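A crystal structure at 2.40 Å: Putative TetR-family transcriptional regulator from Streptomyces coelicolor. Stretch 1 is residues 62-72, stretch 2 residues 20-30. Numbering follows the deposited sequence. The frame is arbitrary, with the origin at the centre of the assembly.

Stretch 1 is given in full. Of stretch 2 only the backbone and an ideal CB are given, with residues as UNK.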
# COMPACT_ATOMS: atom_id res chain seq x y z
N GLU A 62 3.96 5.84 21.40
CA GLU A 62 3.61 7.26 21.32
C GLU A 62 4.73 8.09 20.69
O GLU A 62 4.47 9.08 20.00
CB GLU A 62 3.30 7.81 22.72
CG GLU A 62 2.03 7.27 23.41
CD GLU A 62 1.97 5.74 23.54
OE1 GLU A 62 2.99 5.12 23.95
OE2 GLU A 62 0.90 5.17 23.23
N LEU A 63 5.97 7.70 20.92
CA LEU A 63 7.11 8.42 20.36
C LEU A 63 7.17 8.19 18.84
O LEU A 63 7.45 9.11 18.07
CB LEU A 63 8.40 7.96 21.02
CG LEU A 63 9.69 8.70 20.65
CD1 LEU A 63 9.52 10.19 20.88
CD2 LEU A 63 10.83 8.14 21.50
N LEU A 64 6.90 6.96 18.41
CA LEU A 64 6.90 6.65 16.98
C LEU A 64 5.81 7.50 16.31
O LEU A 64 6.02 8.03 15.21
CB LEU A 64 6.60 5.17 16.75
CG LEU A 64 7.68 4.15 17.14
CD1 LEU A 64 7.15 2.74 16.90
CD2 LEU A 64 8.94 4.40 16.33
N GLY A 65 4.67 7.63 16.97
CA GLY A 65 3.58 8.42 16.43
C GLY A 65 3.94 9.89 16.29
O GLY A 65 3.62 10.53 15.29
N ALA A 66 4.61 10.43 17.30
CA ALA A 66 5.00 11.82 17.28
C ALA A 66 6.04 12.06 16.19
O ALA A 66 6.08 13.14 15.59
CB ALA A 66 5.56 12.23 18.64
N ALA A 67 6.90 11.07 15.96
CA ALA A 67 7.95 11.17 14.94
C ALA A 67 7.32 11.13 13.55
O ALA A 67 7.67 11.92 12.67
CB ALA A 67 8.93 10.02 15.10
N THR A 68 6.39 10.21 13.37
CA THR A 68 5.68 10.08 12.11
C THR A 68 4.92 11.38 11.80
O THR A 68 5.00 11.91 10.69
CB THR A 68 4.68 8.91 12.19
OG1 THR A 68 5.41 7.70 12.42
CG2 THR A 68 3.87 8.79 10.89
N ASP A 69 4.23 11.90 12.81
CA ASP A 69 3.44 13.13 12.70
C ASP A 69 4.31 14.33 12.34
O ASP A 69 3.95 15.13 11.47
CB ASP A 69 2.71 13.38 14.02
CG ASP A 69 1.77 14.58 13.96
OD1 ASP A 69 0.59 14.41 13.60
OD2 ASP A 69 2.21 15.71 14.28
N ALA A 70 5.45 14.47 13.01
CA ALA A 70 6.34 15.60 12.76
C ALA A 70 6.86 15.60 11.33
O ALA A 70 6.88 16.63 10.65
CB ALA A 70 7.50 15.57 13.74
N VAL A 71 7.30 14.43 10.87
CA VAL A 71 7.82 14.30 9.52
C VAL A 71 6.74 14.57 8.46
O VAL A 71 6.99 15.26 7.48
CB VAL A 71 8.41 12.88 9.31
CG1 VAL A 71 8.37 12.50 7.84
CG2 VAL A 71 9.84 12.85 9.83
N VAL A 72 5.55 14.02 8.67
CA VAL A 72 4.45 14.20 7.74
C VAL A 72 4.02 15.66 7.66
O VAL A 72 3.89 16.22 6.57
CB VAL A 72 3.25 13.30 8.15
CG1 VAL A 72 2.02 13.66 7.34
CG2 VAL A 72 3.62 11.84 7.94
N UNK A 20 13.14 18.56 20.28
CA UNK A 20 14.38 17.85 20.56
C UNK A 20 14.14 16.35 20.65
O UNK A 20 14.76 15.56 19.93
CB UNK A 20 15.01 18.36 21.86
N UNK A 21 13.24 15.96 21.54
CA UNK A 21 12.92 14.56 21.73
C UNK A 21 12.57 13.93 20.38
O UNK A 21 13.16 12.94 19.98
CB UNK A 21 11.77 14.40 22.72
N UNK A 22 11.60 14.53 19.69
CA UNK A 22 11.17 14.02 18.39
C UNK A 22 12.30 14.01 17.37
O UNK A 22 12.52 13.00 16.69
CB UNK A 22 10.01 14.86 17.86
N UNK A 23 13.01 15.12 17.25
CA UNK A 23 14.11 15.19 16.31
C UNK A 23 15.10 14.06 16.52
O UNK A 23 15.59 13.46 15.56
CB UNK A 23 14.82 16.54 16.43
N UNK A 24 15.38 13.75 17.79
CA UNK A 24 16.32 12.68 18.13
C UNK A 24 15.83 11.32 17.66
O UNK A 24 16.59 10.54 17.09
CB UNK A 24 16.56 12.65 19.64
N UNK A 25 14.56 11.02 17.91
CA UNK A 25 13.99 9.74 17.50
C UNK A 25 14.02 9.59 15.97
O UNK A 25 14.29 8.50 15.45
CB UNK A 25 12.56 9.61 18.02
N UNK A 26 13.74 10.68 15.26
CA UNK A 26 13.76 10.66 13.80
C UNK A 26 15.17 10.30 13.30
O UNK A 26 15.34 9.40 12.47
CB UNK A 26 13.32 12.01 13.24
N UNK A 27 16.18 11.00 13.82
CA UNK A 27 17.57 10.75 13.44
C UNK A 27 17.90 9.28 13.66
O UNK A 27 18.51 8.63 12.81
CB UNK A 27 18.53 11.64 14.24
N UNK A 28 17.50 8.76 14.81
CA UNK A 28 17.74 7.36 15.14
C UNK A 28 16.96 6.46 14.19
O UNK A 28 17.50 5.47 13.69
CB UNK A 28 17.35 7.07 16.59
N UNK A 29 15.70 6.80 13.93
CA UNK A 29 14.89 5.99 13.04
C UNK A 29 15.51 5.93 11.65
O UNK A 29 15.43 4.91 10.96
CB UNK A 29 13.46 6.54 12.96
N UNK A 30 16.13 7.03 11.24
CA UNK A 30 16.77 7.12 9.93
C UNK A 30 18.04 6.28 9.84
O UNK A 30 18.32 5.68 8.79
CB UNK A 30 17.10 8.58 9.61

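Stretch 2 is a single helical run, in which the amides of positions 24 to 30 bond to the carbonyls four residues earlier, and its axis crosses that of stretch 1 at 90° with a closest approach of 9.0 Å. Perpendicular helices touch over a compact patch, so only a few positions can meet stretch 1, and what it offers there is almost wholly apolar: Leu-63, Leu-64, Ala-66, Ala-67, Ala-70 and Val-71.

Position 20 has nothing of stretch 1 near its CB, and many helix-compatible side chains would serve. It is Arg-20, whose side chain lies out of reach.

At position 21 CA-to-CB points sideways, and the ideal CB lies 5.1 Å from Leu-63 CD1. An aliphatic residue of moderate size could close that gap, whether leucine, isoleucine, valine or methionine. The residue is Ile-21: its CG2 comes to 4.1 Å from Leu-63 CD1, while the end of the side chain leads away.

Position 22 lies where the backbones draw nearest, its CA 5.5 Å from the CA of Ala-67. The ideal CB is 4.8 Å from Ala-66 O and 4.9 Å from Ala-70 CB, over a surface of small alanines. A beta-branched or other short aliphatic side chain could reach them; alanine would reach less far. Val-22, with chi1 in t, makes the most extensive contact of stretch 2. Its CG1 lies 3.7 Å from Ala-70 CB and 3.8 Å from Ala-67 CA, and its CG2 is 4.2 Å from Ala-66 CB.

At position 23 the CB direction is away from stretch 1, which sets no demand on size or polarity. Gly-23 keeps helical angles without a side chain. Position 24 has nothing of stretch 1 within 5.5 Å of its ideal CB, so most helix-compatible side chains would be accepted; Ala-24 makes no contact.

Position 25 points toward stretch 1, and its ideal CB is already 4.0 Å from Leu-63 CG and 4.7 Å from Ala-67 CB. A small residue can therefore pack without extending further. Ala-25 does so with its methyl alone, CB meeting Leu-63 CG at 4.0 Å.

Position 26 points sideways, with its ideal CB 4.9 Å from Val-71 CG2 and 5.2 Å from Ala-67 CB. A branched aliphatic residue could address both, though leucine or methionine is also plausible. Val-26, chi1 in t, sets CG1 4.2 Å from Val-71 CG2 and CG2 4.1 Å from Ala-67 CB.

Positions 27 and 28 lie out of reach, and stretch 1 would accept polar or apolar side chains at both; they are Glu-27 and Leu-28.

Position 29 points toward stretch 1, yet nothing lies within 5.5 Å of its ideal CB. A longer apolar chain is needed to cross this space, with leucine or methionine natural candidates. Leu-29 spans it: CD1 reaches 4.0 Å from Ala-67 CB, and CD2 is 4.0 Å from Leu-64 CD2.

Position 30 is again out of reach, so a polar residue is allowed; Asp-30 hydrogen-bonds through OD2 elsewhere in the structure.

Stretch 2 20-30: RIVGAAVELLD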
# COMPACT_ATOMS: atom_id res chain seq x y z
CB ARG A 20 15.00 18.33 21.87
CG ARG A 20 15.53 19.75 21.86
CD ARG A 20 16.30 20.04 23.14
NE ARG A 20 17.45 19.14 23.29
CZ ARG A 20 18.21 19.07 24.38
NH1 ARG A 20 17.95 19.85 25.43
NH2 ARG A 20 19.23 18.23 24.42
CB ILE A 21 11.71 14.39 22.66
CG1 ILE A 21 11.88 15.28 23.90
CG2 ILE A 21 11.57 12.92 23.06
CD1 ILE A 21 13.02 14.92 24.79
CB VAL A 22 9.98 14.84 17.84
CG1 VAL A 22 9.54 14.29 16.50
CG2 VAL A 22 8.82 14.80 18.83
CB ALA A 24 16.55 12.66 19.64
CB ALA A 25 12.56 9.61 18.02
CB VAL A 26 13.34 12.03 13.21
CG1 VAL A 26 13.51 12.02 11.69
CG2 VAL A 26 11.89 12.34 13.58
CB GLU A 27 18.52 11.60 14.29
CG GLU A 27 18.26 13.09 14.19
CD GLU A 27 19.14 13.90 15.13
OE1 GLU A 27 19.11 13.63 16.36
OE2 GLU A 27 19.86 14.79 14.64
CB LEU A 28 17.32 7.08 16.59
CG LEU A 28 18.17 7.75 17.68
CD1 LEU A 28 17.57 7.48 19.05
CD2 LEU A 28 19.61 7.22 17.60
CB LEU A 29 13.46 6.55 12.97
CG LEU A 29 12.55 6.22 14.16
CD1 LEU A 29 11.23 6.97 14.02
CD2 LEU A 29 12.30 4.72 14.22
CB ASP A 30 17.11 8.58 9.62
CG ASP A 30 15.88 9.43 9.34
OD1 ASP A 30 16.01 10.67 9.28
OD2 ASP A 30 14.78 8.86 9.17
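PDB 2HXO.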